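Local coordinates for cell surface protein (Faecalibacterium prausnitzii A2-165, PDB 4GT6) that is of unknown function but, as an extracellular protein with BspA-type leucine-rich repeats, probably binds other proteins at the bacterial cell surface, at residues A[90-94]-A[116-121]; A[100-105]-A[121-127]; A[112-117]-A[134-139]; A[128-132]-A[152-156]; A[139-144]-A[162-168]. Residue numbers count along the deposited sequence, not the author numbering.

Interaction 1 of 5, residues A[90-94]-A[116-121]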
# COMPACT_ATOMS: atom_id res chain seq x y z
N LYS A 90 -3.87 -0.70 22.52
CA LYS A 90 -4.17 -2.11 22.20
C LYS A 90 -5.56 -2.33 21.66
O LYS A 90 -5.76 -3.23 20.83
CB LYS A 90 -4.07 -3.00 23.47
CG LYS A 90 -2.74 -3.00 24.22
CD LYS A 90 -1.61 -3.52 23.37
CE LYS A 90 -0.37 -3.90 24.16
NZ LYS A 90 0.70 -4.41 23.24
N ARG A 91 -6.53 -1.57 22.17
CA ARG A 91 -7.93 -1.81 21.83
C ARG A 91 -8.76 -0.54 21.84
O ARG A 91 -8.53 0.36 22.66
CB ARG A 91 -8.55 -2.84 22.82
CG ARG A 91 -8.69 -2.36 24.29
CD ARG A 91 -8.92 -3.49 25.30
NE ARG A 91 -7.80 -4.43 25.29
CZ ARG A 91 -6.66 -4.28 25.97
NH1 ARG A 91 -6.49 -3.25 26.78
NH2 ARG A 91 -5.68 -5.16 25.84
N VAL A 92 -9.75 -0.51 20.97
CA VAL A 92 -10.72 0.57 20.86
C VAL A 92 -12.05 -0.15 20.94
O VAL A 92 -12.38 -0.86 19.99
CB VAL A 92 -10.53 1.41 19.57
CG1 VAL A 92 -11.62 2.46 19.48
CG2 VAL A 92 -9.16 2.08 19.56
N THR A 93 -12.76 -0.06 22.08
CA THR A 93 -14.01 -0.81 22.25
C THR A 93 -15.24 0.09 22.42
O THR A 93 -15.11 1.29 22.59
CB THR A 93 -13.90 -1.73 23.47
OG1 THR A 93 -13.68 -0.94 24.64
CG2 THR A 93 -12.84 -2.82 23.30
N ILE A 94 -16.43 -0.52 22.40
CA ILE A 94 -17.67 0.23 22.60
C ILE A 94 -18.10 0.05 24.03
O ILE A 94 -18.13 -1.08 24.52
CB ILE A 94 -18.80 -0.16 21.59
CG1 ILE A 94 -18.30 -0.15 20.11
CG2 ILE A 94 -20.04 0.74 21.77
CD1 ILE A 94 -17.84 1.24 19.57
N LEU A 116 -2.25 -1.85 18.02
CA LEU A 116 -3.71 -1.94 18.00
C LEU A 116 -4.16 -3.29 17.40
O LEU A 116 -3.74 -3.63 16.30
CB LEU A 116 -4.27 -0.74 17.21
CG LEU A 116 -5.78 -0.67 17.04
CD1 LEU A 116 -6.52 -0.51 18.42
CD2 LEU A 116 -6.13 0.48 16.08
N THR A 117 -4.90 -4.08 18.17
CA THR A 117 -5.36 -5.40 17.70
C THR A 117 -6.89 -5.53 17.63
O THR A 117 -7.39 -6.30 16.81
CB THR A 117 -4.81 -6.53 18.59
OG1 THR A 117 -5.20 -6.31 19.95
CG2 THR A 117 -3.30 -6.67 18.49
N ASP A 118 -7.61 -4.81 18.50
CA ASP A 118 -9.07 -4.91 18.60
C ASP A 118 -9.72 -3.62 18.14
O ASP A 118 -9.60 -2.60 18.80
CB ASP A 118 -9.49 -5.24 20.04
CG ASP A 118 -8.91 -6.52 20.62
OD1 ASP A 118 -8.44 -7.37 19.83
OD2 ASP A 118 -8.93 -6.67 21.86
N ILE A 119 -10.42 -3.68 16.99
CA ILE A 119 -11.10 -2.51 16.44
C ILE A 119 -12.59 -2.80 16.06
O ILE A 119 -12.94 -2.68 14.89
CB ILE A 119 -10.33 -1.90 15.22
CG1 ILE A 119 -9.91 -2.96 14.18
CG2 ILE A 119 -9.18 -1.08 15.69
CD1 ILE A 119 -9.57 -2.39 12.74
N PRO A 120 -13.51 -3.05 17.03
CA PRO A 120 -14.94 -3.24 16.67
C PRO A 120 -15.64 -2.03 16.04
O PRO A 120 -16.73 -2.16 15.52
CB PRO A 120 -15.60 -3.56 18.01
CG PRO A 120 -14.68 -2.93 19.05
CD PRO A 120 -13.31 -3.22 18.49
N ILE A 121 -15.03 -0.85 16.10
CA ILE A 121 -15.58 0.38 15.53
C ILE A 121 -15.80 0.26 13.99
O ILE A 121 -16.48 1.10 13.41
CB ILE A 121 -14.66 1.59 15.87
CG1 ILE A 121 -13.23 1.34 15.40
CG2 ILE A 121 -14.71 1.89 17.38
CD1 ILE A 121 -12.50 2.54 15.07

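Interaction 2 of 5, residues A[100-105]-A[121-127]. With EDO (1,2-ethanediol), chain M.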
# COMPACT_ATOMS: atom_id res chain seq x y z
N SER A 100 -21.26 -0.99 17.67
CA SER A 100 -20.69 0.29 17.23
C SER A 100 -21.70 1.07 16.38
O SER A 100 -22.41 0.46 15.57
CB SER A 100 -19.42 0.05 16.42
OG SER A 100 -18.92 1.29 15.96
N CYS A 101 -21.77 2.41 16.54
CA CYS A 101 -22.60 3.28 15.70
C CYS A 101 -21.71 4.20 14.86
O CYS A 101 -22.20 5.12 14.19
CB CYS A 101 -23.61 4.06 16.53
SG CYS A 101 -24.93 3.02 17.22
N VAL A 102 -20.39 3.91 14.84
CA VAL A 102 -19.43 4.68 14.05
C VAL A 102 -19.72 4.49 12.55
O VAL A 102 -19.72 3.35 12.07
CB VAL A 102 -17.96 4.31 14.37
CG1 VAL A 102 -17.00 5.07 13.44
CG2 VAL A 102 -17.62 4.58 15.84
N LYS A 103 -19.98 5.59 11.85
CA LYS A 103 -20.27 5.56 10.41
C LYS A 103 -19.11 6.07 9.59
O LYS A 103 -18.96 5.69 8.44
CB LYS A 103 -21.50 6.41 10.09
CG LYS A 103 -22.81 5.91 10.73
CD LYS A 103 -23.07 4.42 10.54
CE LYS A 103 -23.69 4.07 9.22
NZ LYS A 103 -24.04 2.62 9.14
N LYS A 104 -18.32 7.00 10.16
CA LYS A 104 -17.25 7.65 9.41
C LYS A 104 -15.97 7.68 10.21
O LYS A 104 -16.01 8.01 11.40
CB LYS A 104 -17.69 9.08 9.06
CG LYS A 104 -16.65 9.89 8.28
CD LYS A 104 -17.24 11.21 7.76
CE LYS A 104 -16.21 11.97 6.96
NZ LYS A 104 -16.76 13.24 6.38
N ILE A 105 -14.83 7.32 9.58
CA ILE A 105 -13.51 7.36 10.22
C ILE A 105 -12.64 8.25 9.34
O ILE A 105 -12.54 8.01 8.13
CB ILE A 105 -12.91 5.93 10.45
CG1 ILE A 105 -13.79 5.11 11.44
CG2 ILE A 105 -11.44 6.02 10.98
CD1 ILE A 105 -13.40 3.63 11.54
N ILE A 121 -15.03 -0.85 16.10
CA ILE A 121 -15.58 0.38 15.53
C ILE A 121 -15.80 0.26 13.99
O ILE A 121 -16.48 1.10 13.41
CB ILE A 121 -14.66 1.59 15.87
CG1 ILE A 121 -13.23 1.34 15.40
CG2 ILE A 121 -14.71 1.89 17.38
CD1 ILE A 121 -12.50 2.54 15.07
N LEU A 122 -15.24 -0.77 13.34
CA LEU A 122 -15.35 -0.98 11.89
C LEU A 122 -16.65 -1.68 11.46
O LEU A 122 -17.02 -1.63 10.28
CB LEU A 122 -14.15 -1.84 11.48
CG LEU A 122 -13.32 -1.37 10.31
CD1 LEU A 122 -12.80 0.05 10.52
CD2 LEU A 122 -12.18 -2.29 10.08
N ASP A 123 -17.35 -2.31 12.40
CA ASP A 123 -18.53 -3.13 12.13
C ASP A 123 -19.69 -2.45 11.35
O ASP A 123 -20.37 -3.15 10.60
CB ASP A 123 -19.05 -3.74 13.44
CG ASP A 123 -18.04 -4.65 14.16
OD1 ASP A 123 -17.07 -5.10 13.50
OD2 ASP A 123 -18.21 -4.89 15.37
N SER A 124 -19.95 -1.14 11.51
CA SER A 124 -21.07 -0.51 10.79
C SER A 124 -20.65 0.79 10.04
O SER A 124 -21.49 1.62 9.71
CB SER A 124 -22.23 -0.22 11.74
OG SER A 124 -21.84 0.72 12.73
N VAL A 125 -19.36 0.89 9.73
CA VAL A 125 -18.78 2.04 9.04
C VAL A 125 -19.23 2.08 7.56
O VAL A 125 -19.44 1.03 6.95
CB VAL A 125 -17.24 2.02 9.21
CG1 VAL A 125 -16.56 0.99 8.29
CG2 VAL A 125 -16.63 3.40 9.03
N THR A 126 -19.42 3.30 7.01
CA THR A 126 -19.78 3.46 5.60
C THR A 126 -18.68 4.24 4.91
O THR A 126 -18.64 4.25 3.68
CB THR A 126 -21.15 4.11 5.41
OG1 THR A 126 -21.16 5.39 6.02
CG2 THR A 126 -22.31 3.22 5.89
N GLU A 127 -17.83 4.97 5.67
CA GLU A 127 -16.75 5.78 5.08
C GLU A 127 -15.51 5.69 5.91
O GLU A 127 -15.58 5.90 7.12
CB GLU A 127 -17.14 7.28 4.96
CG GLU A 127 -18.34 7.59 4.09
CD GLU A 127 -18.66 9.08 4.12
OE1 GLU A 127 -17.97 9.85 3.42
OE2 GLU A 127 -19.53 9.47 4.92
C1 EDO M . -18.78 -3.53 19.58
O1 EDO M . -19.13 -4.08 20.84
C2 EDO M . -19.55 -4.18 18.40
O2 EDO M . -19.46 -3.37 17.22
O HOH W 1 -19.12 0.93 13.12
O HOH W 2 -20.55 7.97 6.90

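Interaction 3 of 5, residues A[112-117]-A[134-139]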
# COMPACT_ATOMS: atom_id res chain seq x y z
N PHE A 112 -0.07 4.79 12.68
CA PHE A 112 1.02 4.49 13.62
C PHE A 112 0.55 3.87 14.94
O PHE A 112 1.36 3.77 15.87
CB PHE A 112 1.91 5.73 13.91
CG PHE A 112 2.68 6.26 12.72
CD1 PHE A 112 3.50 5.41 11.97
CD2 PHE A 112 2.63 7.61 12.38
CE1 PHE A 112 4.21 5.90 10.87
CE2 PHE A 112 3.37 8.10 11.31
CZ PHE A 112 4.17 7.25 10.57
N CYS A 113 -0.71 3.36 15.01
CA CYS A 113 -1.16 2.61 16.22
C CYS A 113 -0.69 1.17 16.01
O CYS A 113 -1.48 0.27 15.72
CB CYS A 113 -2.67 2.71 16.40
SG CYS A 113 -3.22 4.39 16.82
N SER A 114 0.63 0.99 16.15
CA SER A 114 1.31 -0.25 15.80
C SER A 114 1.07 -1.42 16.78
O SER A 114 1.47 -2.54 16.47
CB SER A 114 2.81 -0.01 15.61
OG SER A 114 3.45 0.33 16.82
N GLU A 115 0.34 -1.20 17.89
CA GLU A 115 0.01 -2.30 18.81
C GLU A 115 -1.48 -2.57 18.86
O GLU A 115 -1.93 -3.45 19.61
CB GLU A 115 0.57 -2.03 20.22
CG GLU A 115 2.08 -2.18 20.19
CD GLU A 115 2.82 -2.21 21.51
OE1 GLU A 115 2.17 -2.06 22.57
OE2 GLU A 115 4.04 -2.47 21.49
N LEU A 116 -2.25 -1.85 18.02
CA LEU A 116 -3.71 -1.94 18.00
C LEU A 116 -4.16 -3.29 17.40
O LEU A 116 -3.74 -3.63 16.30
CB LEU A 116 -4.27 -0.74 17.21
CG LEU A 116 -5.78 -0.67 17.04
CD1 LEU A 116 -6.52 -0.51 18.42
CD2 LEU A 116 -6.13 0.48 16.08
N THR A 117 -4.90 -4.08 18.17
CA THR A 117 -5.36 -5.40 17.70
C THR A 117 -6.89 -5.53 17.63
O THR A 117 -7.39 -6.30 16.81
CB THR A 117 -4.81 -6.53 18.59
OG1 THR A 117 -5.20 -6.31 19.95
CG2 THR A 117 -3.30 -6.67 18.49
N HIS A 134 -2.86 3.04 8.57
CA HIS A 134 -1.48 2.99 8.08
C HIS A 134 -0.53 2.65 9.25
O HIS A 134 -0.60 3.29 10.30
CB HIS A 134 -1.14 4.35 7.42
CG HIS A 134 0.19 4.45 6.72
ND1 HIS A 134 0.50 5.56 5.95
CD2 HIS A 134 1.26 3.62 6.73
CE1 HIS A 134 1.72 5.37 5.50
NE2 HIS A 134 2.23 4.22 5.95
N HIS A 135 0.33 1.62 9.09
CA HIS A 135 1.29 1.16 10.12
C HIS A 135 0.60 0.61 11.40
O HIS A 135 1.20 0.66 12.49
CB HIS A 135 2.32 2.25 10.48
CG HIS A 135 3.59 2.14 9.68
ND1 HIS A 135 4.50 1.12 9.91
CD2 HIS A 135 4.04 2.90 8.65
CE1 HIS A 135 5.48 1.31 9.03
NE2 HIS A 135 5.25 2.37 8.26
N CYS A 136 -0.62 0.04 11.26
CA CYS A 136 -1.25 -0.69 12.35
C CYS A 136 -0.72 -2.11 12.22
O CYS A 136 -1.40 -3.02 11.73
CB CYS A 136 -2.76 -0.59 12.29
SG CYS A 136 -3.38 1.05 12.77
N GLU A 137 0.54 -2.26 12.65
CA GLU A 137 1.40 -3.44 12.48
C GLU A 137 0.95 -4.70 13.19
O GLU A 137 1.54 -5.76 12.92
CB GLU A 137 2.82 -3.08 12.93
CG GLU A 137 3.40 -1.91 12.15
CD GLU A 137 4.80 -1.50 12.55
OE1 GLU A 137 5.47 -2.29 13.25
OE2 GLU A 137 5.26 -0.43 12.10
N GLU A 138 -0.04 -4.64 14.07
CA GLU A 138 -0.50 -5.84 14.75
C GLU A 138 -1.96 -6.23 14.38
O GLU A 138 -2.43 -7.25 14.86
CB GLU A 138 -0.33 -5.72 16.27
CG GLU A 138 1.13 -5.93 16.63
CD GLU A 138 1.40 -6.01 18.12
OE1 GLU A 138 0.59 -6.64 18.85
OE2 GLU A 138 2.44 -5.47 18.56
N LEU A 139 -2.65 -5.47 13.52
CA LEU A 139 -3.99 -5.89 13.06
C LEU A 139 -3.82 -7.23 12.30
O LEU A 139 -2.95 -7.29 11.44
CB LEU A 139 -4.63 -4.85 12.12
CG LEU A 139 -5.13 -3.56 12.72
CD1 LEU A 139 -5.69 -2.66 11.61
CD2 LEU A 139 -6.21 -3.83 13.80
O HOH W 3 3.80 -3.67 17.14
O HOH W 4 6.41 -0.38 15.77
O HOH W 5 -0.69 -5.49 20.82

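Interaction 4 of 5, residues A[128-132]-A[152-156]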
# COMPACT_ATOMS: atom_id res chain seq x y z
N ILE A 128 -14.39 5.38 5.28
CA ILE A 128 -13.08 5.34 5.94
C ILE A 128 -12.13 6.11 5.03
O ILE A 128 -11.96 5.72 3.86
CB ILE A 128 -12.56 3.91 6.26
CG1 ILE A 128 -13.62 2.98 6.87
CG2 ILE A 128 -11.34 4.03 7.15
CD1 ILE A 128 -13.19 1.44 6.85
N ASP A 129 -11.49 7.16 5.55
CA ASP A 129 -10.65 8.00 4.70
C ASP A 129 -9.19 7.54 4.69
O ASP A 129 -8.82 6.59 5.38
CB ASP A 129 -10.76 9.47 5.11
CG ASP A 129 -10.75 10.48 3.96
OD1 ASP A 129 -10.22 10.14 2.84
OD2 ASP A 129 -11.21 11.63 4.17
N SER A 130 -8.38 8.19 3.86
CA SER A 130 -6.98 7.85 3.58
C SER A 130 -6.16 7.52 4.81
O SER A 130 -6.23 8.25 5.81
CB SER A 130 -6.29 9.01 2.87
OG SER A 130 -7.09 9.39 1.76
N GLU A 131 -5.36 6.43 4.70
CA GLU A 131 -4.35 6.01 5.68
C GLU A 131 -4.90 5.86 7.11
O GLU A 131 -4.13 6.00 8.06
CB GLU A 131 -3.25 7.09 5.71
CG GLU A 131 -2.53 7.27 4.39
CD GLU A 131 -1.53 8.41 4.47
OE1 GLU A 131 -1.96 9.58 4.58
OE2 GLU A 131 -0.32 8.11 4.52
N ALA A 132 -6.19 5.53 7.26
CA ALA A 132 -6.79 5.42 8.59
C ALA A 132 -6.12 4.35 9.44
O ALA A 132 -6.08 4.50 10.65
CB ALA A 132 -8.28 5.13 8.48
N ALA A 152 -9.74 3.60 0.73
CA ALA A 152 -8.99 4.85 0.49
C ALA A 152 -7.47 4.61 0.47
O ALA A 152 -7.00 3.57 0.95
CB ALA A 152 -9.37 5.90 1.53
N ASP A 153 -6.73 5.52 -0.15
CA ASP A 153 -5.29 5.38 -0.35
C ASP A 153 -4.53 5.14 0.95
O ASP A 153 -4.83 5.76 1.97
CB ASP A 153 -4.69 6.58 -1.09
CG ASP A 153 -4.82 7.90 -0.37
OD1 ASP A 153 -5.92 8.50 -0.42
OD2 ASP A 153 -3.84 8.31 0.28
N GLY A 154 -3.61 4.18 0.90
CA GLY A 154 -2.73 3.82 2.01
C GLY A 154 -3.44 3.35 3.26
O GLY A 154 -2.84 3.36 4.34
N MSE A 155 -4.70 2.92 3.13
CA MSE A 155 -5.50 2.54 4.31
C MSE A 155 -4.81 1.52 5.20
O MSE A 155 -4.83 1.72 6.42
CB MSE A 155 -6.90 2.04 3.94
CG MSE A 155 -7.73 1.58 5.18
SE MSE A 155 -9.56 1.26 4.73
CE MSE A 155 -9.81 2.96 3.99
N PHE A 156 -4.21 0.46 4.64
CA PHE A 156 -3.53 -0.53 5.46
C PHE A 156 -2.08 -0.66 5.10
O PHE A 156 -1.50 -1.71 5.35
CB PHE A 156 -4.21 -1.91 5.33
CG PHE A 156 -5.66 -1.92 5.76
CD1 PHE A 156 -6.01 -1.86 7.11
CD2 PHE A 156 -6.68 -2.00 4.82
CE1 PHE A 156 -7.36 -1.85 7.50
CE2 PHE A 156 -8.03 -2.02 5.22
CZ PHE A 156 -8.35 -1.93 6.55

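Interaction 5 of 5, residues A[139-144]-A[162-168]. With EDO (1,2-ethanediol), chain J.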
# COMPACT_ATOMS: atom_id res chain seq x y z
N LEU A 139 -2.65 -5.47 13.52
CA LEU A 139 -3.99 -5.89 13.06
C LEU A 139 -3.82 -7.23 12.30
O LEU A 139 -2.95 -7.29 11.44
CB LEU A 139 -4.63 -4.85 12.12
CG LEU A 139 -5.13 -3.56 12.72
CD1 LEU A 139 -5.69 -2.66 11.61
CD2 LEU A 139 -6.21 -3.83 13.80
N ASP A 140 -4.61 -8.27 12.62
CA ASP A 140 -4.40 -9.57 11.97
C ASP A 140 -5.43 -9.87 10.87
O ASP A 140 -5.04 -10.43 9.84
CB ASP A 140 -4.36 -10.72 13.00
CG ASP A 140 -5.62 -10.95 13.82
OD1 ASP A 140 -6.50 -10.07 13.82
OD2 ASP A 140 -5.73 -12.03 14.44
N THR A 141 -6.70 -9.55 11.08
CA THR A 141 -7.76 -9.77 10.08
C THR A 141 -8.67 -8.57 10.12
O THR A 141 -8.93 -8.03 11.20
CB THR A 141 -8.57 -11.06 10.32
OG1 THR A 141 -9.40 -10.89 11.47
CG2 THR A 141 -7.71 -12.32 10.43
N VAL A 142 -9.17 -8.17 8.95
CA VAL A 142 -10.08 -7.04 8.84
C VAL A 142 -11.23 -7.41 7.93
O VAL A 142 -11.00 -7.95 6.85
CB VAL A 142 -9.35 -5.75 8.34
CG1 VAL A 142 -10.36 -4.67 7.96
CG2 VAL A 142 -8.38 -5.21 9.39
N THR A 143 -12.45 -7.08 8.34
CA THR A 143 -13.63 -7.23 7.52
C THR A 143 -14.19 -5.83 7.27
O THR A 143 -14.54 -5.12 8.22
CB THR A 143 -14.68 -8.18 8.13
OG1 THR A 143 -14.11 -9.48 8.25
CG2 THR A 143 -15.95 -8.29 7.27
N ILE A 144 -14.26 -5.44 6.00
CA ILE A 144 -14.83 -4.15 5.60
C ILE A 144 -16.31 -4.41 5.33
O ILE A 144 -16.64 -5.28 4.52
CB ILE A 144 -14.06 -3.52 4.40
CG1 ILE A 144 -12.57 -3.24 4.75
CG2 ILE A 144 -14.76 -2.27 3.87
CD1 ILE A 144 -12.28 -2.21 5.96
N LEU A 162 -1.32 -8.19 9.03
CA LEU A 162 -2.63 -8.30 8.38
C LEU A 162 -2.57 -9.35 7.26
O LEU A 162 -2.00 -9.09 6.21
CB LEU A 162 -3.07 -6.91 7.86
CG LEU A 162 -4.43 -6.81 7.17
CD1 LEU A 162 -5.58 -7.21 8.12
CD2 LEU A 162 -4.67 -5.38 6.68
N HIS A 163 -3.14 -10.53 7.52
CA HIS A 163 -3.03 -11.65 6.57
C HIS A 163 -4.33 -11.95 5.81
O HIS A 163 -4.29 -12.69 4.83
CB HIS A 163 -2.53 -12.92 7.29
CG HIS A 163 -3.45 -13.41 8.37
ND1 HIS A 163 -4.60 -14.12 8.07
CD2 HIS A 163 -3.36 -13.26 9.71
CE1 HIS A 163 -5.16 -14.40 9.24
NE2 HIS A 163 -4.47 -13.88 10.25
N THR A 164 -5.47 -11.42 6.29
CA THR A 164 -6.76 -11.65 5.63
C THR A 164 -7.58 -10.37 5.67
O THR A 164 -7.74 -9.77 6.74
CB THR A 164 -7.54 -12.83 6.28
OG1 THR A 164 -6.74 -14.00 6.26
CG2 THR A 164 -8.86 -13.12 5.58
N VAL A 165 -8.12 -9.97 4.51
CA VAL A 165 -9.02 -8.82 4.40
C VAL A 165 -10.21 -9.26 3.59
O VAL A 165 -10.05 -9.80 2.48
CB VAL A 165 -8.39 -7.51 3.83
CG1 VAL A 165 -9.45 -6.40 3.68
CG2 VAL A 165 -7.26 -6.99 4.71
N THR A 166 -11.41 -9.02 4.11
CA THR A 166 -12.64 -9.32 3.39
C THR A 166 -13.22 -8.00 2.89
O THR A 166 -13.54 -7.12 3.69
CB THR A 166 -13.61 -10.11 4.27
OG1 THR A 166 -12.96 -11.32 4.65
CG2 THR A 166 -14.95 -10.44 3.55
N LEU A 167 -13.30 -7.86 1.55
CA LEU A 167 -13.88 -6.66 0.95
C LEU A 167 -15.32 -6.93 0.56
O LEU A 167 -15.61 -8.02 0.06
CB LEU A 167 -13.07 -6.19 -0.27
CG LEU A 167 -11.62 -5.73 -0.02
CD1 LEU A 167 -11.03 -5.17 -1.31
CD2 LEU A 167 -11.56 -4.66 1.04
N PRO A 168 -16.22 -5.95 0.76
CA PRO A 168 -17.63 -6.16 0.40
C PRO A 168 -17.91 -5.94 -1.07
O PRO A 168 -17.12 -5.30 -1.77
CB PRO A 168 -18.34 -5.09 1.24
CG PRO A 168 -17.38 -3.97 1.28
CD PRO A 168 -16.01 -4.60 1.34
C1 EDO J . -7.84 -8.72 -0.06
O1 EDO J . -8.94 -9.56 -0.35
C2 EDO J . -8.19 -7.28 -0.47
O2 EDO J . -8.55 -7.27 -1.84
O HOH W 6 -11.43 -10.99 6.81

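Interaction 1 of 5, residues A[90-94]-A[116-121]
Two backbone hydrogen bonds with near-linear geometry fix the register: T117 N donates to K90 O (2.9 Å, N-H...O angle 176°) and V92 N donates to D118 O (3.0 Å, 164°). D118 N adds a weak bond to the same K90 O at 3.4 Å. This weak bond and V92 N to D118 O flank a single bridge between R91 and D118, whose CA atoms lie 4.6 Å apart, with R91 CA also 3.5 Å from D118 O in a CA-H...O contact. Beyond it pairing stops, because P120 has no amide hydrogen: its CD instead sits 2.9 Å from V92 O, and the CA-CA spacing widens to 6.2 Å at T93-P120. R91 NE and D118 OD2 remain 4.2 Å apart, too far for a salt bridge. Inward, V92 CG2 meets L116 CD1 (3.9 Å) and V92 CG1 meets I121 CG2 (3.8 Å), while I94 CD1 reaches I121 CG2 at 3.9 Å. T93 is also backbone-bonded to V69 and I71 of strand 68-71. Such stepwise stacking is the repeat-to-repeat contact of a leucine-rich-repeat solenoid.

Interaction 2 of 5, residues A[100-105]-A[121-127]
The two backbones run parallel, with K104 bridged to E127 (CA-CA 4.8 Å), as expected for equivalent segments of successive leucine-rich repeats. K103 O accepts from T126 N (2.8 Å) and E127 N (3.1 Å), and I105 N donates to E127 O (2.9 Å). Upstream, a type I turn from L122 to V125 faces an ST turn in which V102 N donates to S100 OG (3.2 Å). Side chains tie these turns together: S124 OG donates to S100 O (2.9 Å), and K103, although its CA-CB bond points away, curls back so that NZ donates to S124 O (2.8 Å). Inside, I105 CD1 packs against I121 CD1 and L122 CD1, both at 3.8 Å, and against V125 CG2 at 4.1 Å; I128, directly after E127, also touches I105 and L122. A 1,2-ethanediol, probably from crystallisation, bridges S100 N and D123 OD2. Between the turns one water donates to V102 O and I121 O, each at 2.7 Å, and accepts from S100 OG at 2.9 Å and S124 N at 2.8 Å.

Interaction 3 of 5, residues A[112-117]-A[134-139]
F112 lays its ring beside that of H135, the planes inclined by only 29° but the centroids 5.5 Å apart, so the two are slid past one another and barely overlap; the closest approach is F112 CD1 to H135 CB, 3.7 Å. H135 meets Y158 in turn, at about 25° between ring planes, extending the row of rings. H135 ND1 donates to E137 OE2 (2.8 Å), a His-carboxylate bond within its own segment. The direct hydrogen bond joining the segments is F112 N to H134 O (2.9 Å, 168°). Each segment has the same build: an inverse gamma turn centred on C113 or C136, then a type I turn, C113 to L116 or C136 to L139. These are equivalent corners of consecutive leucine-rich-repeat coils, stacked with S114 CA 4.3 Å from C136 CA. CA-H...O contacts accompany the stacking: C136 CA lies 3.5 Å from C113 O, and S114 CA 3.4 Å from H135 O. C136 SG packs inward against C113 CB (4.1 Å) and L116 CD2 (4.3 Å). On the solvent side, E115 OE2 and E138 OE2 are 4.5 Å apart, a like-charge pair; E115 has its salt bridge to K90. One water donates to S114 O and E138 OE2, each at 2.7 Å, while another donates to E115 O at 2.7 Å and E138 OE1 at 2.6 Å.

Interaction 4 of 5, residues A[128-132]-A[152-156]
I128, the end of a short strand, points its CA-CB bond toward 152-156 and places CG2 3.7 Å from the CE methyl of selenomethionine M155; that methyl also lies 3.5 Å from I128 O. I128 also touches I105, L122 and I144, so it belongs to the hydrophobic interior. D129 opens a type II turn ending at A132, closed by a weak A132 N to D129 O bond (3.4 Å), and its OD1 accepts from S130 N (2.9 Å). S130 makes the shortest polar contact, OG donating to D153 OD1 at 2.6 Å, while its backbone N sits 3.4 Å from A152 CB. E131 then supplies the main-chain link: N donates to D153 O (2.9 Å, 141°), and CA approaches G154 O at 3.3 Å with an angle at H of 161°. Both E131 (phi/psi 53/29°) and G154 (60/20°) have positive phi, as the third position of a type II turn requires; the second turn runs from A152 to M155 with M155 N bonded to A152 O (3.2 Å). An ideal CB on G154 would fall 3.1 Å from E131 CG, a tight fit. The carboxylate of E131 turns to H134 and Q108. A132 is buried beside I105. Two like turns stacked one coil apart and slightly offset, so that E131 CA lies 3.9 Å from M155 CA, are characteristic of a leucine-rich-repeat solenoid.

Interaction 5 of 5, residues A[139-144]-A[162-168]
V142, within a two-stranded parallel sheet of the leucine-rich-repeat solenoid, and I144 and L162, just beyond its strands, lose most surface here; strands 141-143 and 164-166 run 3° from parallel with axes 4.8 Å apart. V142 lies at the centre of the register, opposite V165 (CA-CA 4.9 Å). Its N donates to T164 O (3.1 Å) and its O accepts from T166 N (3.0 Å), the alternation expected of parallel strands, while CG2 packs on L162 CD1 at 3.7 Å. L162 also presses CD1 to 3.9 Å from T141 CA, and F156 touches both L162 and V142 from within the coil. At the far end I144 N donates to T166 O (2.9 Å, 168°), and the I144 side chain covers the exit of the second strand: CG2 is 3.7 Å from P168 CD and CG1 4.1 Å from L167 CD2. At the entrance, H163 N bonds D140 O (3.0 Å), and that oxygen lies over one face of the H163 ring. T141, T143, T164 and T166 project from the sheet face opposite V142 and V165. There a water donates to V142 O at 3.1 Å and lies 2.7 Å from T166 OG1, to which it is hydrogen-bonded.

All five contacts join neighbouring coils of one leucine-rich-repeat solenoid and are partly buried, with apolar side chains (V92, I105, I128, V142) inward and polar rims outward; exposed residues touch in interactions 2 and 5 but not in 1, 3 or 4. Interaction 1 gives strand 91-94 a single bridge, whereas interaction 5 pairs strands 141-143 and 164-166 regularly. Interaction 2, sharing I121 with interaction 1, has its own parallel bridge in a different sheet, plus side-chain-to-backbone bonds. Interaction 3, sharing L116 and T117 with interaction 1, has one direct hydrogen bond between its segments, with three waters bridging them. Interaction 4, whose centre lies about 9 Å from the centre of the chain, sends F156 onto V142 and L162 of interaction 5.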